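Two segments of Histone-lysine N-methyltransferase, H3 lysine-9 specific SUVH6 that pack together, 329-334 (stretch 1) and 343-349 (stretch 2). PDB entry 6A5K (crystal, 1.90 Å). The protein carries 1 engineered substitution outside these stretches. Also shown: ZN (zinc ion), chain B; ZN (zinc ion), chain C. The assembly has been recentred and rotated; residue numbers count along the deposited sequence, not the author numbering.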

# COMPACT_ATOMS: atom_id res chain seq x y z
N ILE A 329 -5.09 -9.02 -16.52
CA ILE A 329 -6.36 -9.25 -15.86
C ILE A 329 -7.50 -8.88 -16.80
O ILE A 329 -7.44 -7.85 -17.47
N TYR A 330 -8.52 -9.73 -16.87
CA TYR A 330 -9.71 -9.45 -17.66
C TYR A 330 -10.88 -9.10 -16.76
O TYR A 330 -11.33 -9.93 -15.97
N GLU A 331 -11.36 -7.87 -16.86
CA GLU A 331 -12.56 -7.48 -16.13
C GLU A 331 -13.78 -7.66 -17.00
O GLU A 331 -13.67 -7.74 -18.22
N CYS A 332 -14.95 -7.75 -16.38
CA CYS A 332 -16.19 -7.81 -17.15
C CYS A 332 -16.40 -6.48 -17.87
O CYS A 332 -15.97 -5.42 -17.39
N GLY A 333 -17.05 -6.55 -19.03
CA GLY A 333 -17.19 -5.40 -19.89
C GLY A 333 -18.60 -4.83 -19.94
O GLY A 333 -19.47 -5.24 -19.17
N PRO A 334 -18.83 -3.88 -20.85
CA PRO A 334 -20.10 -3.16 -21.01
C PRO A 334 -21.29 -4.06 -21.30
O PRO A 334 -22.40 -3.74 -20.89
N TYR A 343 -17.49 -8.82 -8.90
CA TYR A 343 -16.14 -8.93 -8.36
C TYR A 343 -15.08 -8.68 -9.43
O TYR A 343 -13.94 -8.31 -9.13
N LEU A 344 -15.47 -8.88 -10.69
CA LEU A 344 -14.59 -8.62 -11.82
C LEU A 344 -14.79 -7.22 -12.41
O LEU A 344 -14.46 -6.99 -13.57
N ARG A 345 -15.35 -6.30 -11.64
CA ARG A 345 -15.41 -4.91 -12.06
C ARG A 345 -14.76 -4.05 -10.99
O ARG A 345 -15.36 -3.76 -9.96
N VAL A 346 -13.51 -3.65 -11.23
CA VAL A 346 -12.76 -2.89 -10.24
C VAL A 346 -12.14 -1.64 -10.85
O VAL A 346 -12.62 -0.53 -10.60
N THR A 347 -11.10 -1.80 -11.66
CA THR A 347 -10.37 -0.65 -12.19
C THR A 347 -11.23 0.18 -13.16
O THR A 347 -10.98 1.37 -13.36
N GLN A 348 -12.25 -0.44 -13.75
CA GLN A 348 -13.08 0.28 -14.71
C GLN A 348 -13.91 1.37 -14.03
O GLN A 348 -14.42 2.27 -14.69
N HIS A 349 -14.04 1.28 -12.71
CA HIS A 349 -14.82 2.25 -11.95
C HIS A 349 -14.04 3.53 -11.63
O HIS A 349 -14.58 4.47 -11.05

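The rule of this contact is one buried carboxylate that gathers the hydrogen-bond donors of V346, T347 and Q348. E331 leaves the chain sideways to stretch 2, yet chi1 near -65° (m) and chi2 near -167° (t) carry its end across to where the 3-10 segment 347-349 begins. There E331 OE1 accepts from V346 N at 3.1 Å and from Q348 NE2 at 2.8 Å, with a weak bond from Q348 N at 3.4 Å. E331 OE2 takes T347 N at 2.8 Å and T347 OG1 at 2.7 Å, and has a further partner elsewhere in the structure. The buried negative group is matched by five donors: the backbone amides of V346, T347 and, weakly, Q348, and the side chains of T347 and Q348. T347 adopts p (chi1 67°), which puts its hydroxyl beside the carboxylate that its own amide already serves.

Q348 points toward stretch 1 and is also p, at 62°, with chi2 extended. With chi1 p and chi2 t the side chain reaches out to stretch 1, where Q348 NE2 serves two acceptors, E331 OE1 and, at 2.8 Å, C332 O. Its other end is used as well: Q348 OE1 accepts from R345 NH1 at 3.0 Å, so the orientation of the amide is fixed by its neighbours on both sides.

R345 starts out sideways, but m, t, t at chi1 to chi3 stretches it along stretch 1 until the guanidinium meets G333. Both R345 NH1 and R345 NH2 donate to G333 O, each at 3.0 Å, a forked pair to one carbonyl that lies at the guanidinium edge, near its plane. The carbonyl carbon of C332 lies over one face. NE and NH2 find other partners elsewhere in the structure. G333 contributes backbone alone; a CB built here would point away from stretch 2 and clash with P334 CD at 2.6 Å.

At the other end, C332 N donates to L344 O at 3.0 Å, tying the backbones together close to where E331 and L344 have their nearest CA atoms. C332 and L344 both point toward the opposite stretch, and C332 SG lies 3.8 Å from L344 CB. The C332 side chain is m (-74°), and its sulfur bridges two zinc ions, with C332 SG 2.4 Å from ZN of chain B and 2.4 Å from ZN of chain C; each metal has three further ligands elsewhere in the structure. L344, m and t, extends its isobutyl group alongside, with L344 CD2 reaching 4.3 Å from Y330 O. Y330 itself points away, and the ring of Y343 stays out of reach.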

# COMPACT_ATOMS: atom_id res chain seq x y z
CB ILE A 329 -6.47 -8.46 -14.56
CG1 ILE A 329 -5.52 -9.05 -13.52
CG2 ILE A 329 -7.90 -8.44 -14.03
CD1 ILE A 329 -5.46 -8.24 -12.28
CB TYR A 330 -10.07 -10.65 -18.55
CG TYR A 330 -8.97 -11.04 -19.51
CD1 TYR A 330 -7.92 -11.84 -19.10
CD2 TYR A 330 -8.99 -10.60 -20.83
CE1 TYR A 330 -6.91 -12.19 -19.97
CE2 TYR A 330 -7.98 -10.96 -21.71
CZ TYR A 330 -6.95 -11.75 -21.27
OH TYR A 330 -5.94 -12.11 -22.13
CB GLU A 331 -12.45 -6.04 -15.64
CG GLU A 331 -11.34 -5.82 -14.62
CD GLU A 331 -11.44 -4.47 -13.92
OE1 GLU A 331 -12.46 -3.77 -14.11
OE2 GLU A 331 -10.50 -4.12 -13.18
CB CYS A 332 -17.36 -8.15 -16.24
SG CYS A 332 -17.35 -9.88 -15.77
CB PRO A 334 -19.83 -2.23 -22.21
CG PRO A 334 -18.35 -2.09 -22.27
CD PRO A 334 -17.80 -3.40 -21.80
CB TYR A 343 -15.95 -10.30 -7.71
CG TYR A 343 -16.90 -10.53 -6.55
CD1 TYR A 343 -17.00 -9.61 -5.51
CD2 TYR A 343 -17.71 -11.66 -6.50
CE1 TYR A 343 -17.86 -9.81 -4.44
CE2 TYR A 343 -18.58 -11.88 -5.43
CZ TYR A 343 -18.65 -10.95 -4.41
OH TYR A 343 -19.50 -11.14 -3.36
CB LEU A 344 -14.81 -9.67 -12.91
CG LEU A 344 -14.38 -11.09 -12.58
CD1 LEU A 344 -14.64 -12.01 -13.77
CD2 LEU A 344 -12.90 -11.10 -12.19
CB ARG A 345 -16.85 -4.45 -12.31
CG ARG A 345 -17.56 -5.18 -13.43
CD ARG A 345 -18.96 -4.59 -13.63
NE ARG A 345 -19.81 -5.38 -14.51
CZ ARG A 345 -19.89 -5.19 -15.82
NH1 ARG A 345 -19.14 -4.27 -16.40
NH2 ARG A 345 -20.71 -5.95 -16.54
CB VAL A 346 -11.65 -3.76 -9.58
CG1 VAL A 346 -10.85 -2.92 -8.58
CG2 VAL A 346 -12.25 -4.97 -8.90
CB THR A 347 -9.05 -1.06 -12.91
OG1 THR A 347 -9.34 -1.81 -14.11
CG2 THR A 347 -8.20 -1.90 -12.00
CB GLN A 348 -14.00 -0.69 -15.47
CG GLN A 348 -14.99 -1.44 -14.59
CD GLN A 348 -15.65 -2.59 -15.32
OE1 GLN A 348 -16.84 -2.52 -15.65
NE2 GLN A 348 -14.90 -3.65 -15.57
CB HIS A 349 -15.33 1.61 -10.66
CG HIS A 349 -16.39 0.58 -10.87
ND1 HIS A 349 -17.36 0.70 -11.84
CD2 HIS A 349 -16.62 -0.60 -10.26
CE1 HIS A 349 -18.15 -0.35 -11.80
NE2 HIS A 349 -17.72 -1.16 -10.85
ZN ZN B . -18.15 -10.86 -17.81
ZN ZN C . -19.10 -10.07 -14.13